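Local coordinates for protein nucleoside-diphosphate sugar epimerase (SulA family) (Corynebacterium glutamicum, PDB 3OH8) that probably works as a nucleoside-diphosphate-sugar epimerase, with a Rossmann-type domain of the kind that binds a nicotinamide dinucleotide, although its substrate is not established, at residues Leu3-His7 with Leu445-Gln450; Thr30-Ile34 with His438-Tyr442; Leu142-Leu148 with Arg351-Gln357; Thr153-Gly157 with Gln176-Pro182; Val255-Asp261 with Leu410-Thr415. All blocks are in the same frame, centred on the assembly; numbering follows the deposited sequence.

In the fold
Contact 1 brings the first strand together with helix 448-454, and contact 2, its centre about 17 Å away, sets a loop of the same N-terminal part against the end of helix 432-440. Contact 1 opens first along the chain and closes last, with contact 2 just within it and the other three inside both. Contacts 3 and 4, centres about 23 Å apart, lie round the Rossmann-type sheet at strands 149-153 and 173-178. Contact 5, about 30 Å from contact 3 between centres, ties the loop after strand 248-254 to strand 412-415. The later chain thus returns to the Rossmann-type domain and the N-terminal sheet, binding the parts into one body.

Contact 1: residues Leu3-His7 with Leu445-Gln450; sequences LTTSH and LADFAQ
L445 packs its branched end against T5, CD1 4.0 Å from T5 OG1 and CD2 near the T5 methyl; L445 also packs against F122 and T5 against Q126, both on helix 119-139. Next, A446 lays its methyl against H7, CB to CB 3.6 Å; its small size lets the two backbones come close here. D447 plays two parts. Its OD1 accepts from Q450 N at 2.9 Å, met from above the carboxylate plane, which makes it the N-cap of helix 448-454. Its OD2 accepts a hydrogen bond from a water that itself accepts from S6 N, while a second water joins D447 N to S6 O and T5 OG1.

At Q450 the contact is direct. An extended chain, with CG opposite the backbone N (chi1 180°), carries the amide to the strand, where both its ends are used. NE2 gives T4 O a nearly straight bond of 2.7 Å (172°), T4 O lying in the plane of the Q450 amide. OE1 accepts from T5 OG1 at 2.6 Å, the hydroxyl standing above the carbonyl plane. Strand 3-9 is an outer strand of a seven-stranded antiparallel sheet that, with long helix 119-139, is consistent with a helix-grip fold. L3, T5 and H7 pair with strand 102-110, whereas T4 O, S6 N and S6 O point toward the second segment, where the Q450 amide and two waters meet them. Side-chain and water hydrogen bonds, rather than another strand, thus serve these backbone groups at the sheet edge.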
# COMPACT_ATOMS: atom_id res chain seq x y z
N LEU A 3 11.06 0.82 24.07
CA LEU A 3 9.68 1.29 23.97
C LEU A 3 8.67 0.18 24.18
O LEU A 3 8.75 -0.87 23.54
CB LEU A 3 9.41 1.97 22.62
CG LEU A 3 8.00 2.57 22.44
CD1 LEU A 3 7.70 3.61 23.53
CD2 LEU A 3 7.80 3.19 21.06
N THR A 4 7.73 0.41 25.09
CA THR A 4 6.57 -0.46 25.21
C THR A 4 5.31 0.38 25.04
O THR A 4 5.15 1.41 25.69
CB THR A 4 6.52 -1.18 26.58
OG1 THR A 4 7.75 -1.88 26.80
CG2 THR A 4 5.38 -2.18 26.60
N THR A 5 4.43 -0.06 24.15
CA THR A 5 3.21 0.70 23.87
C THR A 5 2.13 -0.23 23.33
O THR A 5 2.44 -1.25 22.69
CB THR A 5 3.49 1.89 22.90
OG1 THR A 5 2.37 2.78 22.89
CG2 THR A 5 3.79 1.41 21.45
N SER A 6 0.88 0.11 23.61
CA SER A 6 -0.25 -0.76 23.25
C SER A 6 -1.26 -0.06 22.34
O SER A 6 -1.41 1.16 22.39
CB SER A 6 -0.96 -1.26 24.53
OG SER A 6 -0.13 -2.10 25.31
N HIS A 7 -1.97 -0.84 21.53
CA HIS A 7 -3.05 -0.30 20.71
C HIS A 7 -4.16 -1.32 20.51
O HIS A 7 -3.91 -2.52 20.42
CB HIS A 7 -2.53 0.21 19.36
CG HIS A 7 -1.89 -0.85 18.51
ND1 HIS A 7 -2.40 -1.24 17.30
CD2 HIS A 7 -0.75 -1.57 18.69
CE1 HIS A 7 -1.61 -2.17 16.76
NE2 HIS A 7 -0.61 -2.38 17.60
N LEU A 445 1.44 7.74 18.25
CA LEU A 445 1.05 6.52 18.93
C LEU A 445 -0.43 6.56 19.30
O LEU A 445 -0.97 7.62 19.63
CB LEU A 445 1.86 6.36 20.20
CG LEU A 445 3.37 6.20 20.06
CD1 LEU A 445 4.00 6.16 21.44
CD2 LEU A 445 3.69 4.95 19.26
N ALA A 446 -1.06 5.39 19.26
CA ALA A 446 -2.44 5.23 19.72
C ALA A 446 -2.57 5.78 21.14
O ALA A 446 -3.55 6.44 21.49
CB ALA A 446 -2.85 3.76 19.69
N ASP A 447 -1.58 5.46 21.97
CA ASP A 447 -1.53 5.97 23.33
C ASP A 447 -1.11 7.43 23.31
O ASP A 447 0.08 7.75 23.37
CB ASP A 447 -0.57 5.14 24.18
CG ASP A 447 -0.62 5.51 25.65
OD1 ASP A 447 -0.94 6.68 25.96
OD2 ASP A 447 -0.35 4.63 26.51
N PHE A 448 -2.10 8.32 23.21
CA PHE A 448 -1.86 9.75 23.06
C PHE A 448 -1.06 10.32 24.23
O PHE A 448 -0.11 11.07 24.04
CB PHE A 448 -3.19 10.49 22.92
N ALA A 449 -1.48 9.96 25.44
CA ALA A 449 -0.81 10.44 26.65
C ALA A 449 0.66 10.06 26.65
O ALA A 449 1.51 10.86 27.03
CB ALA A 449 -1.50 9.87 27.88
N GLN A 450 0.97 8.84 26.20
CA GLN A 450 2.35 8.37 26.14
C GLN A 450 3.15 9.17 25.11
O GLN A 450 4.31 9.52 25.34
CB GLN A 450 2.40 6.88 25.80
CG GLN A 450 3.81 6.29 25.71
CD GLN A 450 3.79 4.78 25.57
OE1 GLN A 450 2.83 4.21 25.06
NE2 GLN A 450 4.86 4.12 26.03
O HOH W 1 0.21 3.31 21.42
O HOH W 2 0.62 2.05 25.61

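Contact 2: residues Thr30-Ile34 with His438-Tyr442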
# COMPACT_ATOMS: atom_id res chain seq x y z
N THR A 30 5.95 -2.70 7.36
CA THR A 30 7.25 -2.05 7.26
C THR A 30 7.06 -0.58 6.89
O THR A 30 6.42 -0.27 5.89
CB THR A 30 8.15 -2.74 6.19
OG1 THR A 30 8.42 -4.09 6.59
CG2 THR A 30 9.48 -2.01 6.04
N PRO A 31 7.59 0.34 7.71
CA PRO A 31 7.39 1.77 7.45
C PRO A 31 8.04 2.22 6.13
O PRO A 31 9.21 1.94 5.88
CB PRO A 31 8.10 2.45 8.64
CG PRO A 31 8.17 1.39 9.70
CD PRO A 31 8.31 0.08 8.97
N PRO A 32 7.27 2.92 5.28
CA PRO A 32 7.81 3.38 4.00
C PRO A 32 8.89 4.44 4.18
O PRO A 32 9.67 4.65 3.26
CB PRO A 32 6.60 4.02 3.30
CG PRO A 32 5.40 3.62 4.09
CD PRO A 32 5.86 3.31 5.47
N PHE A 33 8.92 5.08 5.34
CA PHE A 33 9.81 6.22 5.55
C PHE A 33 11.11 5.78 6.21
O PHE A 33 11.91 6.60 6.65
CB PHE A 33 9.11 7.28 6.40
CG PHE A 33 8.39 6.71 7.60
CD1 PHE A 33 7.04 6.38 7.52
CD2 PHE A 33 9.06 6.51 8.81
CE1 PHE A 33 6.37 5.86 8.62
CE2 PHE A 33 8.40 5.99 9.91
CZ PHE A 33 7.05 5.66 9.82
N ILE A 34 11.29 4.47 6.29
CA ILE A 34 12.57 3.92 6.74
C ILE A 34 13.05 2.99 5.64
O ILE A 34 12.29 2.13 5.20
CB ILE A 34 12.39 3.17 8.05
CG1 ILE A 34 11.88 4.13 9.12
CG2 ILE A 34 13.71 2.53 8.47
CD1 ILE A 34 11.71 3.50 10.49
N HIS A 438 1.00 9.98 7.22
CA HIS A 438 1.08 8.51 7.25
C HIS A 438 2.33 8.03 6.52
O HIS A 438 3.09 7.21 7.04
CB HIS A 438 -0.19 7.91 6.63
CG HIS A 438 -0.25 6.41 6.69
ND1 HIS A 438 -0.31 5.72 7.88
CD2 HIS A 438 -0.28 5.48 5.71
CE1 HIS A 438 -0.36 4.41 7.63
NE2 HIS A 438 -0.34 4.25 6.31
N GLU A 439 2.54 8.55 5.32
CA GLU A 439 3.63 8.06 4.47
C GLU A 439 5.04 8.50 4.88
O GLU A 439 6.01 7.77 4.66
CB GLU A 439 3.34 8.41 3.01
CG GLU A 439 2.19 7.61 2.45
CD GLU A 439 2.48 6.12 2.47
OE1 GLU A 439 3.65 5.73 2.24
OE2 GLU A 439 1.53 5.35 2.71
N LEU A 440 5.15 9.67 5.50
CA LEU A 440 6.45 10.20 5.88
C LEU A 440 6.74 10.04 7.37
O LEU A 440 7.80 10.44 7.86
CB LEU A 440 6.58 11.68 5.47
CG LEU A 440 6.48 11.94 3.96
CD1 LEU A 440 6.64 13.43 3.65
CD2 LEU A 440 7.52 11.12 3.20
N GLY A 441 5.79 9.45 8.10
CA GLY A 441 6.02 9.04 9.47
C GLY A 441 5.85 10.11 10.53
O GLY A 441 6.67 10.22 11.44
N TYR A 442 4.78 10.89 10.43
CA TYR A 442 4.51 11.95 11.39
C TYR A 442 3.30 11.61 12.24
O TYR A 442 2.75 12.49 12.89
CB TYR A 442 4.23 13.27 10.67
CG TYR A 442 5.24 13.67 9.63
CD1 TYR A 442 6.58 13.37 9.77
CD2 TYR A 442 4.85 14.39 8.51
CE1 TYR A 442 7.51 13.76 8.81
CE2 TYR A 442 5.76 14.79 7.55
CZ TYR A 442 7.09 14.47 7.70
OH TYR A 442 7.99 14.87 6.74
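F33 lays its ring over the alpha carbon of G441: CA stands 3.4 Å from the ring centroid and only 16° off the normal, a CH-pi contact. P31 CB covers the other face, so the phenyl is sandwiched between a proline and a glycine. Its CG sits between the backbone N and the carbonyl carbon (chi1 45°), and this folds the ring across to the second segment while a type I beta turn from P31 to I34 bends the chain. The edge is used too, for CD1 is 3.3 Å from E439 O, a buried carbonyl that has no hydrogen-bond partner in the model. This is where helix 432-440 runs out: G441 leaves the helical conformation with positive phi (83°), and having no side chain it leaves space for the ring to settle on its backbone. A loop of the N-terminal part, between helix 25-29 and strand 37-38, is thereby packed on the helix end. Beside the phenylalanine, P32 and E439 cross at about a right angle, P32 CG lying 3.3 Å from E439 OE1. That oxygen also accepts from G310 N, and the bend at chi2 brings the carboxylate, not the hydrocarbon chain, against the rigid proline ring.

Contact 3: residues Leu142-Leu148 with Arg351-Gln357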
# COMPACT_ATOMS: atom_id res chain seq x y z
N LEU A 142 -18.70 -7.32 -0.29
CA LEU A 142 -18.82 -7.12 -1.73
C LEU A 142 -18.76 -8.41 -2.52
O LEU A 142 -19.03 -8.41 -3.71
CB LEU A 142 -17.73 -6.16 -2.23
CG LEU A 142 -17.72 -4.78 -1.56
CD1 LEU A 142 -16.52 -3.96 -2.06
CD2 LEU A 142 -19.05 -4.06 -1.82
N PHE A 143 -18.38 -9.51 -1.87
CA PHE A 143 -18.24 -10.77 -2.59
C PHE A 143 -18.29 -11.94 -1.61
O PHE A 143 -18.35 -11.75 -0.39
CB PHE A 143 -16.95 -10.79 -3.42
CG PHE A 143 -15.69 -11.04 -2.61
CD1 PHE A 143 -15.31 -10.16 -1.60
CD2 PHE A 143 -14.90 -12.15 -2.86
CE1 PHE A 143 -14.15 -10.40 -0.86
CE2 PHE A 143 -13.76 -12.39 -2.12
CZ PHE A 143 -13.38 -11.52 -1.11
N ASP A 144 -18.27 -13.16 -2.15
CA ASP A 144 -18.47 -14.35 -1.31
C ASP A 144 -17.33 -14.63 -0.33
O ASP A 144 -17.49 -15.42 0.60
CB ASP A 144 -18.81 -15.58 -2.17
CG ASP A 144 -17.65 -16.05 -3.04
OD1 ASP A 144 -16.50 -15.64 -2.79
OD2 ASP A 144 -17.90 -16.84 -3.97
N GLY A 145 -16.19 -13.96 -0.52
CA GLY A 145 -15.08 -14.06 0.43
C GLY A 145 -14.15 -15.24 0.23
O GLY A 145 -13.19 -15.43 0.98
N SER A 146 -14.43 -16.06 -0.78
CA SER A 146 -13.52 -17.15 -1.14
C SER A 146 -12.29 -16.59 -1.82
O SER A 146 -12.37 -15.64 -2.60
CB SER A 146 -14.19 -18.15 -2.08
OG SER A 146 -15.14 -18.94 -1.39
N PRO A 147 -11.13 -17.19 -1.54
CA PRO A 147 -9.86 -16.74 -2.12
C PRO A 147 -9.88 -16.82 -3.64
O PRO A 147 -10.40 -17.78 -4.20
CB PRO A 147 -8.84 -17.74 -1.55
CG PRO A 147 -9.50 -18.27 -0.29
CD PRO A 147 -10.96 -18.33 -0.61
N LEU A 148 -9.32 -15.81 -4.29
CA LEU A 148 -9.16 -15.82 -5.73
C LEU A 148 -7.70 -15.99 -6.06
O LEU A 148 -6.85 -15.75 -5.21
CB LEU A 148 -9.66 -14.50 -6.33
CG LEU A 148 -11.15 -14.24 -6.19
CD1 LEU A 148 -11.46 -12.78 -6.51
CD2 LEU A 148 -11.94 -15.19 -7.09
N ARG A 351 -10.36 -3.80 -4.40
CA ARG A 351 -11.80 -3.77 -4.60
C ARG A 351 -12.20 -4.15 -6.02
O ARG A 351 -13.14 -4.92 -6.22
CB ARG A 351 -12.38 -2.39 -4.25
CG ARG A 351 -13.89 -2.39 -4.35
CD ARG A 351 -14.55 -1.06 -4.00
NE ARG A 351 -15.99 -1.21 -4.17
CZ ARG A 351 -16.92 -0.51 -3.53
NH1 ARG A 351 -16.57 0.44 -2.68
NH2 ARG A 351 -18.20 -0.79 -3.74
N ALA A 352 -11.51 -3.58 -7.02
CA ALA A 352 -11.85 -3.88 -8.41
C ALA A 352 -11.75 -5.39 -8.68
O ALA A 352 -12.58 -5.96 -9.40
CB ALA A 352 -10.92 -3.11 -9.36
N ILE A 353 -10.73 -6.02 -8.11
CA ILE A 353 -10.53 -7.45 -8.29
C ILE A 353 -11.75 -8.26 -7.84
O ILE A 353 -12.20 -9.16 -8.57
CB ILE A 353 -9.26 -7.92 -7.56
CG1 ILE A 353 -8.01 -7.35 -8.24
CG2 ILE A 353 -9.20 -9.44 -7.47
CD1 ILE A 353 -6.72 -7.60 -7.44
N VAL A 354 -12.28 -7.94 -6.67
CA VAL A 354 -13.34 -8.77 -6.05
C VAL A 354 -14.77 -8.27 -6.27
O VAL A 354 -15.72 -9.04 -6.14
CB VAL A 354 -13.10 -8.98 -4.52
CG1 VAL A 354 -11.68 -9.43 -4.25
CG2 VAL A 354 -13.39 -7.71 -3.76
N ASP A 355 -14.93 -7.00 -6.62
CA ASP A 355 -16.25 -6.37 -6.66
C ASP A 355 -16.76 -6.24 -8.09
O ASP A 355 -16.33 -5.37 -8.84
CB ASP A 355 -16.19 -5.00 -5.98
CG ASP A 355 -17.55 -4.32 -5.89
OD1 ASP A 355 -18.57 -4.92 -6.29
OD2 ASP A 355 -17.59 -3.17 -5.41
N ALA A 356 -17.68 -7.12 -8.46
CA ALA A 356 -18.22 -7.12 -9.82
C ALA A 356 -18.96 -5.83 -10.18
O ALA A 356 -19.33 -5.64 -11.33
CB ALA A 356 -19.11 -8.33 -10.04
N GLN A 357 -19.19 -4.94 -9.20
CA GLN A 357 -19.81 -3.64 -9.49
C GLN A 357 -18.87 -2.71 -10.24
O GLN A 357 -19.29 -1.72 -10.86
CB GLN A 357 -20.21 -2.92 -8.20
CG GLN A 357 -21.38 -3.51 -7.46
CD GLN A 357 -21.62 -2.80 -6.14
OE1 GLN A 357 -20.77 -2.85 -5.24
NE2 GLN A 357 -22.76 -2.14 -6.01
O HOH W 3 -20.39 -6.39 -5.07
O HOH W 4 -18.65 -9.34 -6.45
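A leucine methyl rests on a charged group here: L142 CD1 lies over one face of the R351 guanidinium, 3.5 Å from NE, while D355 grips that guanidinium at its edge. The segments meet where helix 342-354 of the Rossmann-type domain ends, and the loop that leads into strand 149-153 packs against it. R351 offers NE and NH2 side-on to a single oxygen, D355 OD2, in a salt bridge of 2.8 Å from NE, with OD2 close to the guanidinium plane and using its anti lone pair toward NE. The two bonds to OD2 fix the rotation of the guanidinium, and H425 takes its NH1. The other oxygen, D355 OD1, accepts from Q357 N, closing an Asx turn, so one aspartate serves both the arginine and the chain beyond the helix.

F143 packs on the last helical residue. Its CG lies between the backbone N and the carbonyl carbon (chi1 77°), which turns one ring face to V354: CB is 3.8 Å from the ring centroid and 11° off its normal, a CH-pi contact. Over the rim of the opposite face lies G145 N, and glycine suits this tight bend of the loop. Further along, L148 reaches back with CD1 to V354 CG1 at 4.0 Å and slides past I353 CG2, so beta-branched residues on the helix meet apolar chains from the loop. No direct hydrogen bond joins the two segments. Two waters do so instead, both donating to L142 O: one also donates to D355 OD1 at 2.6 Å, the other to V354 O at 3.0 Å.

Contact 4: residues Thr153-Gly157 with Gln176-Pro182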
# COMPACT_ATOMS: atom_id res chain seq x y z
N THR A 153 0.90 -8.32 -13.45
CA THR A 153 2.12 -7.77 -14.04
C THR A 153 2.47 -6.52 -13.25
O THR A 153 1.61 -5.89 -12.65
CB THR A 153 1.95 -7.34 -15.53
OG1 THR A 153 1.09 -6.20 -15.62
CG2 THR A 153 1.35 -8.49 -16.38
N GLY A 154 3.74 -6.14 -13.28
CA GLY A 154 4.20 -4.99 -12.52
C GLY A 154 4.19 -5.27 -11.03
O GLY A 154 4.14 -4.35 -10.22
N SER A 155 4.25 -6.55 -10.66
CA SER A 155 4.12 -6.93 -9.24
C SER A 155 5.33 -6.51 -8.41
O SER A 155 5.30 -6.56 -7.18
CB SER A 155 3.90 -8.44 -9.12
OG SER A 155 5.07 -9.16 -9.48
N ARG A 156 6.41 -6.11 -9.07
CA ARG A 156 7.61 -5.69 -8.34
C ARG A 156 7.74 -4.18 -8.21
O ARG A 156 8.60 -3.69 -7.46
CB ARG A 156 8.85 -6.26 -9.02
CG ARG A 156 8.92 -7.77 -8.92
CD ARG A 156 10.06 -8.32 -9.76
NE ARG A 156 10.21 -9.76 -9.53
CZ ARG A 156 11.03 -10.54 -10.21
NH1 ARG A 156 11.77 -10.03 -11.18
NH2 ARG A 156 11.09 -11.84 -9.92
N GLY A 157 6.91 -3.44 -8.94
CA GLY A 157 6.93 -1.98 -8.88
C GLY A 157 6.31 -1.47 -7.59
O GLY A 157 5.83 -2.27 -6.79
N GLN A 176 2.66 -13.96 -9.92
CA GLN A 176 3.41 -12.82 -10.40
C GLN A 176 3.94 -13.10 -11.81
O GLN A 176 4.64 -14.10 -12.03
CB GLN A 176 4.55 -12.48 -9.44
CG GLN A 176 4.06 -11.99 -8.08
CD GLN A 176 5.19 -11.79 -7.08
OE1 GLN A 176 5.24 -12.47 -6.05
NE2 GLN A 176 6.09 -10.87 -7.38
N LEU A 177 3.56 -12.24 -12.75
CA LEU A 177 4.06 -12.33 -14.12
C LEU A 177 5.24 -11.39 -14.25
O LEU A 177 5.06 -10.18 -14.27
CB LEU A 177 2.97 -11.96 -15.13
CG LEU A 177 1.62 -12.65 -14.85
CD1 LEU A 177 0.51 -12.21 -15.82
CD2 LEU A 177 1.77 -14.17 -14.84
N VAL A 178 6.45 -11.94 -14.33
CA VAL A 178 7.64 -11.10 -14.22
C VAL A 178 8.47 -11.06 -15.49
O VAL A 178 8.47 -12.00 -16.30
CB VAL A 178 8.53 -11.51 -13.02
CG1 VAL A 178 7.72 -11.40 -11.72
CG2 VAL A 178 9.04 -12.93 -13.20
N ARG A 179 9.20 -9.97 -15.68
CA ARG A 179 9.92 -9.79 -16.93
C ARG A 179 11.33 -10.36 -16.89
O ARG A 179 11.99 -10.46 -17.92
CB ARG A 179 9.91 -8.32 -17.34
CG ARG A 179 8.50 -7.83 -17.63
CD ARG A 179 8.50 -6.40 -18.11
NE ARG A 179 9.37 -5.57 -17.29
CZ ARG A 179 10.19 -4.65 -17.79
NH1 ARG A 179 10.25 -4.46 -19.10
NH2 ARG A 179 10.96 -3.93 -16.97
N LYS A 180 11.80 -10.75 -15.71
CA LYS A 180 13.12 -11.36 -15.60
C LYS A 180 13.27 -12.03 -14.24
O LYS A 180 12.47 -11.80 -13.33
CB LYS A 180 14.23 -10.32 -15.78
CG LYS A 180 14.27 -9.26 -14.69
CD LYS A 180 15.35 -8.22 -14.95
CE LYS A 180 15.39 -7.17 -13.85
NZ LYS A 180 16.62 -6.32 -13.93
N GLU A 181 14.27 -12.90 -14.12
CA GLU A 181 14.59 -13.51 -12.84
C GLU A 181 13.35 -14.03 -12.13
O GLU A 181 13.11 -13.66 -10.98
CB GLU A 181 15.33 -12.49 -11.97
CG GLU A 181 16.53 -11.88 -12.69
CD GLU A 181 17.23 -10.80 -11.90
OE1 GLU A 181 18.48 -10.85 -11.80
OE2 GLU A 181 16.54 -9.91 -11.37
N PRO A 182 12.56 -14.87 -12.80
CA PRO A 182 11.37 -15.43 -12.13
C PRO A 182 11.74 -16.39 -11.00
O PRO A 182 12.62 -17.23 -11.15
CB PRO A 182 10.67 -16.20 -13.24
CG PRO A 182 11.77 -16.52 -14.23
CD PRO A 182 12.64 -15.31 -14.21
O HOH W 5 5.84 -7.09 -14.90
O HOH W 6 5.29 -8.75 -12.10
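R156 lies flat on V178: the guanidinium presents one face to CG1, 3.7 Å from NE, and the two side chains cross at about a right angle. An extended chain from CG to NE lets the arginine span to the turn beyond strand 173-178, where its edge meets two backbone carbonyls. NH1 donates to K180 O at 2.9 Å along a bent path (142°), the oxygen tilted from the guanidinium plane. NH2 gives E181 O a straighter bond of the same length (165°), with that oxygen near the plane. Valine suits the face, being apolar and broad, and the carbonyls suit the donor-rich edge.

At the other end S155 turns its OG to the chain of Q176, 3.3 Å from CG, while T153 and L177 cross obliquely, CG2 to CD1 3.9 Å, on the side of the sheet where W189 also packs. T153 OG1 accepts from the backbone of L208 and A209. Two waters bridge the strand ends: one accepts from G154 N, the other from S155 N and also bonds S155 OG, and both donate to L177 O. The sequence TGSRG, set between strand 149-153 and helix 158-169, is consistent with the glycine-rich loop that in this family binds the dinucleotide. With two bonds to carbonyls and a valine against its face, the R156 guanidinium is fixed in rotation and links that loop to the neighbouring strand end.

Contact 5: residues Val255-Asp261 with Leu410-Thr415; sequences VGFYGHD and LASQRT
H260 and D261 run parallel to A411 and S412, and one backbone bond sets the register: S412 N donates to H260 O at 2.8 Å, nearly straight (165°) and in the carbonyl plane. The same oxygen draws a CA-H...O contact from A411, 3.2 Å from its CA, and D261 CA makes a second with S412 O, 3.5 Å away. D261 and S412 lie on the same face of this short pairing, where D261 OD1 approaches S412 CB at 3.7 Å. Both polar ends are taken up outside the pair: D261 OD1 accepts from G263 N, and S412 OG bonds to W336 N.

Further along the packing is mixed, V255 and the Y258 ring meeting T415 and the Q413 chain. V255 spreads its two methyls, CG1 toward T415 and CG2 toward Q413. Threonine suits its place: T415 CG2 packs 4.0 Å from V255 CG1 and 4.2 Å from Y258 CE2, the T415 and Y258 side chains crossing at about a right angle, and OG1, also beside V255, bonds to S338 OG. Q413, bent at chi2 (139°), folds its chain across the loop, CG 3.6 Å from G259 O. Glycine suits the end of the 3-10 segment, where phi 97° would press a side chain against the preceding carbonyl. Y258 reaches N363 and R303 through its OH. V255-D261 follows strand 248-254 of the Rossmann-type sheet, and its Y258-G259 pair recalls the YG sequence common after that strand in extended short-chain dehydrogenases. Strand 412-415, of the DUF1731 region, pairs with 265-267 and packs against this loop, probably as an addition to the epimerase/dehydratase fold.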
# COMPACT_ATOMS: atom_id res chain seq x y z
N VAL A 255 -4.99 9.50 -15.08
CA VAL A 255 -5.83 10.68 -15.23
C VAL A 255 -5.37 11.48 -16.44
O VAL A 255 -6.07 12.39 -16.91
CB VAL A 255 -5.78 11.56 -13.97
CG1 VAL A 255 -6.47 10.86 -12.79
CG2 VAL A 255 -4.34 11.89 -13.64
N GLY A 256 -4.19 11.13 -16.95
CA GLY A 256 -3.66 11.72 -18.17
C GLY A 256 -4.60 11.50 -19.33
O GLY A 256 -4.49 12.15 -20.37
N PHE A 257 -5.54 10.58 -19.16
CA PHE A 257 -6.62 10.37 -20.11
C PHE A 257 -7.35 11.68 -20.41
O PHE A 257 -7.81 11.90 -21.53
CB PHE A 257 -7.61 9.35 -19.56
CG PHE A 257 -8.83 9.16 -20.42
CD1 PHE A 257 -8.84 8.22 -21.45
CD2 PHE A 257 -9.97 9.91 -20.20
CE1 PHE A 257 -9.97 8.03 -22.24
CE2 PHE A 257 -11.10 9.74 -21.00
CZ PHE A 257 -11.10 8.79 -22.02
N TYR A 258 -7.49 12.53 -19.40
CA TYR A 258 -8.25 13.77 -19.53
C TYR A 258 -7.41 14.88 -20.15
O TYR A 258 -7.90 16.00 -20.37
CB TYR A 258 -8.81 14.21 -18.16
CG TYR A 258 -9.66 13.15 -17.53
CD1 TYR A 258 -10.90 12.82 -18.08
CD2 TYR A 258 -9.23 12.45 -16.41
CE1 TYR A 258 -11.68 11.83 -17.52
CE2 TYR A 258 -10.01 11.45 -15.84
CZ TYR A 258 -11.23 11.15 -16.40
OH TYR A 258 -11.99 10.17 -15.85
N GLY A 259 -6.16 14.56 -20.43
CA GLY A 259 -5.23 15.55 -20.93
C GLY A 259 -4.41 16.08 -19.78
O GLY A 259 -4.77 15.91 -18.61
N HIS A 260 -3.30 16.74 -20.10
CA HIS A 260 -2.40 17.22 -19.07
C HIS A 260 -2.96 18.46 -18.36
O HIS A 260 -2.61 18.72 -17.21
CB HIS A 260 -0.99 17.47 -19.62
CG HIS A 260 -0.82 18.77 -20.35
ND1 HIS A 260 -0.28 19.89 -19.76
CD2 HIS A 260 -1.11 19.12 -21.63
CE1 HIS A 260 -0.25 20.88 -20.64
NE2 HIS A 260 -0.75 20.43 -21.78
N ASP A 261 -3.85 19.18 -19.02
CA ASP A 261 -4.30 20.46 -18.47
C ASP A 261 -5.75 20.79 -18.83
O ASP A 261 -6.03 21.15 -19.97
CB ASP A 261 -3.37 21.56 -18.98
CG ASP A 261 -3.70 22.94 -18.42
OD1 ASP A 261 -4.69 23.07 -17.66
OD2 ASP A 261 -2.97 23.89 -18.76
N LEU A 410 3.20 21.39 -14.10
CA LEU A 410 2.86 21.66 -15.49
C LEU A 410 1.52 21.02 -15.83
O LEU A 410 0.85 21.44 -16.78
CB LEU A 410 3.95 21.18 -16.45
CG LEU A 410 5.21 22.06 -16.43
CD1 LEU A 410 6.21 21.55 -17.43
CD2 LEU A 410 4.86 23.50 -16.72
N ALA A 411 1.13 20.01 -15.07
CA ALA A 411 -0.19 19.40 -15.21
C ALA A 411 -1.20 20.09 -14.30
O ALA A 411 -0.85 20.68 -13.28
CB ALA A 411 -0.12 17.88 -14.90
N SER A 412 -2.47 20.04 -14.70
CA SER A 412 -3.56 20.56 -13.89
C SER A 412 -4.78 19.71 -14.17
O SER A 412 -5.41 19.82 -15.22
CB SER A 412 -3.85 22.01 -14.25
OG SER A 412 -4.88 22.55 -13.43
N GLN A 413 -5.09 18.83 -13.22
CA GLN A 413 -6.18 17.88 -13.40
C GLN A 413 -7.02 17.89 -12.13
O GLN A 413 -6.58 17.40 -11.08
CB GLN A 413 -5.63 16.49 -13.72
CG GLN A 413 -4.92 16.42 -15.08
CD GLN A 413 -3.64 15.59 -15.06
OE1 GLN A 413 -3.22 15.07 -16.10
NE2 GLN A 413 -3.02 15.47 -13.90
N ARG A 414 -8.21 18.48 -12.22
CA ARG A 414 -9.09 18.59 -11.08
C ARG A 414 -10.02 17.38 -11.04
O ARG A 414 -11.24 17.52 -11.22
CB ARG A 414 -9.88 19.90 -11.13
CG ARG A 414 -10.64 20.24 -9.85
CD ARG A 414 -11.46 21.51 -10.02
NE ARG A 414 -12.11 21.90 -8.77
CZ ARG A 414 -12.87 22.99 -8.62
NH1 ARG A 414 -13.08 23.80 -9.65
NH2 ARG A 414 -13.41 23.25 -7.44
N THR A 415 -9.44 16.21 -10.80
CA THR A 415 -10.16 14.96 -10.92
C THR A 415 -11.04 14.67 -9.69
O THR A 415 -10.66 14.98 -8.55
CB THR A 415 -9.20 13.77 -11.16
OG1 THR A 415 -8.11 14.19 -12.00
CG2 THR A 415 -9.93 12.63 -11.84